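Matching sites in arginase, mitochondrial from Medicago truncatula, a protein that hydrolyses L-arginine to urea and L-ornithine with a pair of manganese ions, and also converts agmatine to putrescine (PDB 6VSS (chain A, 1.93 Å), residues Gly58-Thr63 and Asp109-Thr114), and in its relative arginase 1, mitochondrial from Arabidopsis thaliana (PDB 6VSU (chain B, 2.25 Å), residues Gly38-Ser43 and Asp89-Thr94). Both blocks share one frame: the second was fitted to the first on N, CA, C and O of the twelve residues, RMSD 0.54 Å. Numbering follows each deposited sequence.

Structure 1 (6VSS); sequences GGVAAT and DPRVIT.
With chi1 at -67°, Thr-63 sets OG1 beside its own backbone N, from where it donates to Arg-111 O at 2.6 Å, tilted from the carbonyl plane; CG2, on the other branch, lies 3.2 Å from Pro-110 O and 3.9 Å from Thr-114 CG2. Arg-111, bent at chi3 (-65°), carries its guanidinium to the turn that follows helix 25-57, where NH1 donates a hydrogen bond to Gly-58 O at 2.7 Å, the acceptor lying in the guanidinium plane. Arg-111 grips Asp-109 side-on in a salt bridge, NH2 to OD2 and NE to OD1, while OD1 also accepts from Arg-111 N in an Asx turn. Val-60 CB packs against the aliphatic part of the arginine, 4.1 Å from Arg-111 CG. The contact joins the loop before strand 63-69 to the turn leading into strand 113-118, its parallel neighbour, outermost in this chain's arginase sheet. Thr-114 OG1 is hydrogen-bonded to Lys-50 NZ.

Structure 2 (6VSU); sequences GGAKAS and DPRVLT.
Ser-43, chi1 -71°, holds OG beside its own backbone N, from where it donates to Arg-91 O at 2.8 Å, tilted from the carbonyl plane; CB lies 4.2 Å from Pro-90 O. A bend at chi3 (-55°) takes the Arg-91 guanidinium to the turn after helix 7-37. There NH1 donates a hydrogen bond to Gly-38 O at 2.9 Å, with the acceptor in the guanidinium plane. Arg-91 grips Asp-89 side-on in a salt bridge, NH2 to OD2 and NE to OD1; OD1 accepts from Arg-91 N as well, forming an Asx turn. Ala-40 CB packs against the aliphatic part of the arginine, 3.9 Å from Arg-91 CG. Thr-94 OG1 is hydrogen-bonded to Ser-45 OG.

Structure 1 against structure 2
The hydrogen bonds that join the segments at the hydroxyl and at the guanidinium are kept: Thr-63(A) OG1 to Arg-111(A) O (2.6 Å) is matched by Ser-43(B) OG to Arg-91(B) O (2.8 Å), the two hydroxyl oxygens lying 0.4 Å apart after superposition, and Arg-111(A) NH1 to Gly-58(A) O recurs as Arg-91(B) NH1 to Gly-38(B) O. The salt bridges to Asp-109(A) and Asp-89(B) are also kept, and the arginine side chain holds its place. In the packing, CG2 of Thr-63(A) has no counterpart in Ser-43(B), and its touch on Thr-114(A) CG2 (3.9 Å) is absent from structure 2. The models also differ in the turn of that threonine, chi1 -166° in Thr-114(A) against 54° in Thr-94(B). Where Val-60(A) stands against Ala-40(B), the CB atoms coincide and the packing on the arginine CG stays, but CG1 and CG2 of Val-60(A) have no counterpart in Ala-40(B), so this side chain itself offers less hydrocarbon. The backbone beside this exchange also differs: phi is -154° at Val-60(A) and -75° at Ala-40(B), and the carbonyl O atoms of Gly-59(A) and Gly-39(B) stand 2.3 Å apart. Ala-61(A) is exchanged for Lys-41(B). Ile-113(A) is matched by Leu-93(B), both buried; CG2 and CD1 of Ile-113(A), and CD2 of Leu-93(B), have no counterpart in the other side chain.

Structure 1 (6VSS)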
loop_
_atom_site.group_PDB
_atom_site.type_symbol
_atom_site.label_atom_id
_atom_site.label_comp_id
_atom_site.label_asym_id
_atom_site.label_seq_id
_atom_site.Cartn_x
_atom_site.Cartn_y
_atom_site.Cartn_z
ATOM N N GLY A 58 -36.050 -29.897 0.043
ATOM C CA GLY A 58 -35.878 -31.094 -0.798
ATOM C C GLY A 58 -35.036 -30.864 -2.043
ATOM O O GLY A 58 -34.531 -29.722 -2.243
ATOM N N GLY A 59 -34.921 -31.919 -2.869
ATOM C CA GLY A 59 -34.193 -31.960 -4.156
ATOM C C GLY A 59 -32.690 -31.781 -3.962
ATOM O O GLY A 59 -32.079 -31.008 -4.697
ATOM N N VAL A 60 -32.112 -32.457 -2.976
ATOM C CA VAL A 60 -30.732 -32.193 -2.493
ATOM C C VAL A 60 -30.184 -33.472 -1.876
ATOM O O VAL A 60 -30.836 -34.058 -0.999
ATOM C CB VAL A 60 -30.712 -31.055 -1.464
ATOM C CG1 VAL A 60 -31.643 -31.333 -0.292
ATOM C CG2 VAL A 60 -29.290 -30.776 -0.983
ATOM N N ALA A 61 -29.030 -33.875 -2.369
ATOM C CA ALA A 61 -28.266 -35.042 -1.915
ATOM C C ALA A 61 -27.143 -34.557 -1.015
ATOM O O ALA A 61 -26.802 -35.291 -0.100
ATOM C CB ALA A 61 -27.715 -35.785 -3.101
ATOM N N ALA A 62 -26.566 -33.382 -1.278
ATOM C CA ALA A 62 -25.473 -32.865 -0.422
ATOM C C ALA A 62 -25.419 -31.343 -0.487
ATOM O O ALA A 62 -25.696 -30.757 -1.588
ATOM C CB ALA A 62 -24.136 -33.482 -0.793
ATOM N N THR A 63 -25.084 -30.739 0.658
ATOM C CA THR A 63 -24.901 -29.282 0.804
ATOM C C THR A 63 -23.569 -28.965 1.493
ATOM O O THR A 63 -23.337 -29.349 2.672
ATOM C CB THR A 63 -26.151 -28.667 1.443
ATOM O OG1 THR A 63 -27.225 -28.804 0.504
ATOM C CG2 THR A 63 -25.941 -27.212 1.822
ATOM N N ASP A 109 -28.992 -20.368 -3.754
ATOM C CA ASP A 109 -29.688 -21.581 -3.286
ATOM C C ASP A 109 -28.944 -22.094 -2.051
ATOM O O ASP A 109 -27.787 -22.447 -2.144
ATOM C CB ASP A 109 -29.850 -22.533 -4.460
ATOM C CG ASP A 109 -30.629 -23.796 -4.157
ATOM O OD1 ASP A 109 -30.827 -24.131 -2.958
ATOM O OD2 ASP A 109 -30.983 -24.480 -5.134
ATOM N N PRO A 110 -29.562 -22.151 -0.845
ATOM C CA PRO A 110 -28.926 -22.716 0.335
ATOM C C PRO A 110 -28.480 -24.169 0.196
ATOM O O PRO A 110 -27.613 -24.588 0.943
ATOM C CB PRO A 110 -30.012 -22.673 1.406
ATOM C CG PRO A 110 -30.886 -21.544 0.969
ATOM C CD PRO A 110 -30.901 -21.642 -0.535
ATOM N N ARG A 111 -29.034 -24.888 -0.765
ATOM C CA ARG A 111 -28.699 -26.313 -0.945
ATOM C C ARG A 111 -27.338 -26.392 -1.632
ATOM O O ARG A 111 -26.726 -27.407 -1.602
ATOM C CB ARG A 111 -29.799 -26.985 -1.763
ATOM C CG ARG A 111 -31.163 -26.952 -1.094
ATOM C CD ARG A 111 -32.222 -27.501 -2.041
ATOM N NE ARG A 111 -32.359 -26.626 -3.192
ATOM C CZ ARG A 111 -33.329 -26.711 -4.089
ATOM N NH1 ARG A 111 -34.270 -27.638 -3.967
ATOM N NH2 ARG A 111 -33.344 -25.869 -5.114
ATOM N N VAL A 112 -26.904 -25.314 -2.254
ATOM C CA VAL A 112 -25.564 -25.251 -2.890
ATOM C C VAL A 112 -24.514 -24.891 -1.844
ATOM O O VAL A 112 -23.430 -25.461 -1.882
ATOM C CB VAL A 112 -25.566 -24.242 -4.038
ATOM C CG1 VAL A 112 -24.186 -24.165 -4.655
ATOM C CG2 VAL A 112 -26.622 -24.630 -5.051
ATOM N N ILE A 113 -24.795 -23.926 -0.981
ATOM C CA ILE A 113 -23.793 -23.519 0.048
ATOM C C ILE A 113 -24.499 -22.850 1.219
ATOM O O ILE A 113 -25.444 -22.086 1.013
ATOM C CB ILE A 113 -22.693 -22.639 -0.570
ATOM C CG1 ILE A 113 -21.520 -22.500 0.401
ATOM C CG2 ILE A 113 -23.282 -21.277 -0.998
ATOM C CD1 ILE A 113 -20.442 -21.611 -0.119
ATOM N N THR A 114 -24.049 -23.166 2.427
ATOM C CA THR A 114 -24.637 -22.578 3.632
ATOM C C THR A 114 -23.520 -22.366 4.659
ATOM O O THR A 114 -22.598 -23.193 4.724
ATOM C CB THR A 114 -25.803 -23.476 4.069
ATOM O OG1 THR A 114 -26.571 -22.756 5.015
ATOM C CG2 THR A 114 -25.374 -24.737 4.764
#

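Structure 2 (6VSU)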
loop_
_atom_site.group_PDB
_atom_site.type_symbol
_atom_site.label_atom_id
_atom_site.label_comp_id
_atom_site.label_asym_id
_atom_site.label_seq_id
_atom_site.Cartn_x
_atom_site.Cartn_y
_atom_site.Cartn_z
ATOM N N GLY B 38 -35.756 -28.925 -0.352
ATOM C CA GLY B 38 -35.899 -30.260 -0.958
ATOM C C GLY B 38 -35.009 -30.492 -2.175
ATOM O O GLY B 38 -34.604 -29.545 -2.867
ATOM N N GLY B 39 -34.726 -31.773 -2.409
ATOM C CA GLY B 39 -34.140 -32.342 -3.636
ATOM C C GLY B 39 -32.648 -32.525 -3.524
ATOM O O GLY B 39 -32.117 -33.300 -4.336
ATOM N N ALA B 40 -31.979 -31.898 -2.553
ATOM C CA ALA B 40 -30.508 -31.988 -2.456
ATOM C C ALA B 40 -30.051 -33.351 -1.922
ATOM O O ALA B 40 -30.574 -33.793 -0.946
ATOM C CB ALA B 40 -29.955 -30.879 -1.607
ATOM N N LYS B 41 -28.974 -33.885 -2.507
ATOM C CA LYS B 41 -28.269 -35.106 -2.078
ATOM C C LYS B 41 -27.118 -34.712 -1.176
ATOM O O LYS B 41 -26.720 -35.526 -0.349
ATOM C CB LYS B 41 -27.724 -35.862 -3.298
ATOM C CG LYS B 41 -28.773 -36.554 -4.170
ATOM C CD LYS B 41 -28.118 -37.343 -5.324
ATOM C CE LYS B 41 -29.042 -38.348 -5.987
ATOM N NZ LYS B 41 -30.229 -37.652 -6.543
ATOM N N ALA B 42 -26.556 -33.525 -1.386
ATOM C CA ALA B 42 -25.477 -32.987 -0.554
ATOM C C ALA B 42 -25.473 -31.463 -0.688
ATOM O O ALA B 42 -25.725 -30.947 -1.742
ATOM C CB ALA B 42 -24.143 -33.593 -0.943
ATOM N N SER B 43 -25.128 -30.788 0.379
ATOM C CA SER B 43 -25.166 -29.313 0.543
ATOM C C SER B 43 -23.929 -28.918 1.334
ATOM O O SER B 43 -23.826 -29.315 2.474
ATOM C CB SER B 43 -26.432 -28.914 1.267
ATOM O OG SER B 43 -27.494 -29.103 0.390
ATOM N N ASP B 89 -28.550 -20.206 -3.321
ATOM C CA ASP B 89 -29.333 -21.441 -2.997
ATOM C C ASP B 89 -28.690 -22.154 -1.812
ATOM O O ASP B 89 -27.550 -22.591 -1.875
ATOM C CB ASP B 89 -29.407 -22.355 -4.206
ATOM C CG ASP B 89 -30.405 -23.475 -4.136
ATOM O OD1 ASP B 89 -30.872 -23.797 -3.001
ATOM O OD2 ASP B 89 -30.681 -24.045 -5.236
ATOM N N PRO B 90 -29.351 -22.192 -0.643
ATOM C CA PRO B 90 -28.832 -22.914 0.526
ATOM C C PRO B 90 -28.439 -24.369 0.242
ATOM O O PRO B 90 -27.487 -24.879 0.861
ATOM C CB PRO B 90 -29.991 -22.895 1.522
ATOM C CG PRO B 90 -30.845 -21.697 1.113
ATOM C CD PRO B 90 -30.653 -21.536 -0.392
ATOM N N ARG B 91 -29.119 -25.007 -0.702
ATOM C CA ARG B 91 -28.774 -26.381 -1.118
ATOM C C ARG B 91 -27.398 -26.404 -1.775
ATOM O O ARG B 91 -26.767 -27.498 -1.769
ATOM C CB ARG B 91 -29.793 -26.939 -2.095
ATOM C CG ARG B 91 -31.132 -27.131 -1.419
ATOM C CD ARG B 91 -32.272 -27.417 -2.372
ATOM N NE ARG B 91 -32.329 -26.352 -3.365
ATOM C CZ ARG B 91 -33.274 -26.235 -4.266
ATOM N NH1 ARG B 91 -34.309 -27.055 -4.266
ATOM N NH2 ARG B 91 -33.207 -25.256 -5.141
ATOM N N VAL B 92 -26.932 -25.279 -2.300
ATOM C CA VAL B 92 -25.549 -25.159 -2.852
ATOM C C VAL B 92 -24.565 -24.729 -1.767
ATOM O O VAL B 92 -23.464 -25.309 -1.675
ATOM C CB VAL B 92 -25.514 -24.175 -4.021
ATOM C CG1 VAL B 92 -24.093 -23.938 -4.499
ATOM C CG2 VAL B 92 -26.393 -24.673 -5.161
ATOM N N LEU B 93 -24.926 -23.737 -0.958
ATOM C CA LEU B 93 -24.016 -23.229 0.109
ATOM C C LEU B 93 -24.820 -22.716 1.306
ATOM O O LEU B 93 -25.762 -21.943 1.149
ATOM C CB LEU B 93 -23.118 -22.137 -0.487
ATOM C CG LEU B 93 -22.036 -21.607 0.460
ATOM C CD1 LEU B 93 -21.012 -22.677 0.852
ATOM C CD2 LEU B 93 -21.309 -20.409 -0.158
ATOM N N THR B 94 -24.463 -23.179 2.489
ATOM C CA THR B 94 -24.830 -22.503 3.761
ATOM C C THR B 94 -23.547 -22.311 4.570
ATOM O O THR B 94 -22.527 -22.782 4.140
ATOM C CB THR B 94 -25.884 -23.278 4.576
ATOM O OG1 THR B 94 -25.419 -24.603 4.781
ATOM C CG2 THR B 94 -27.222 -23.281 3.898
#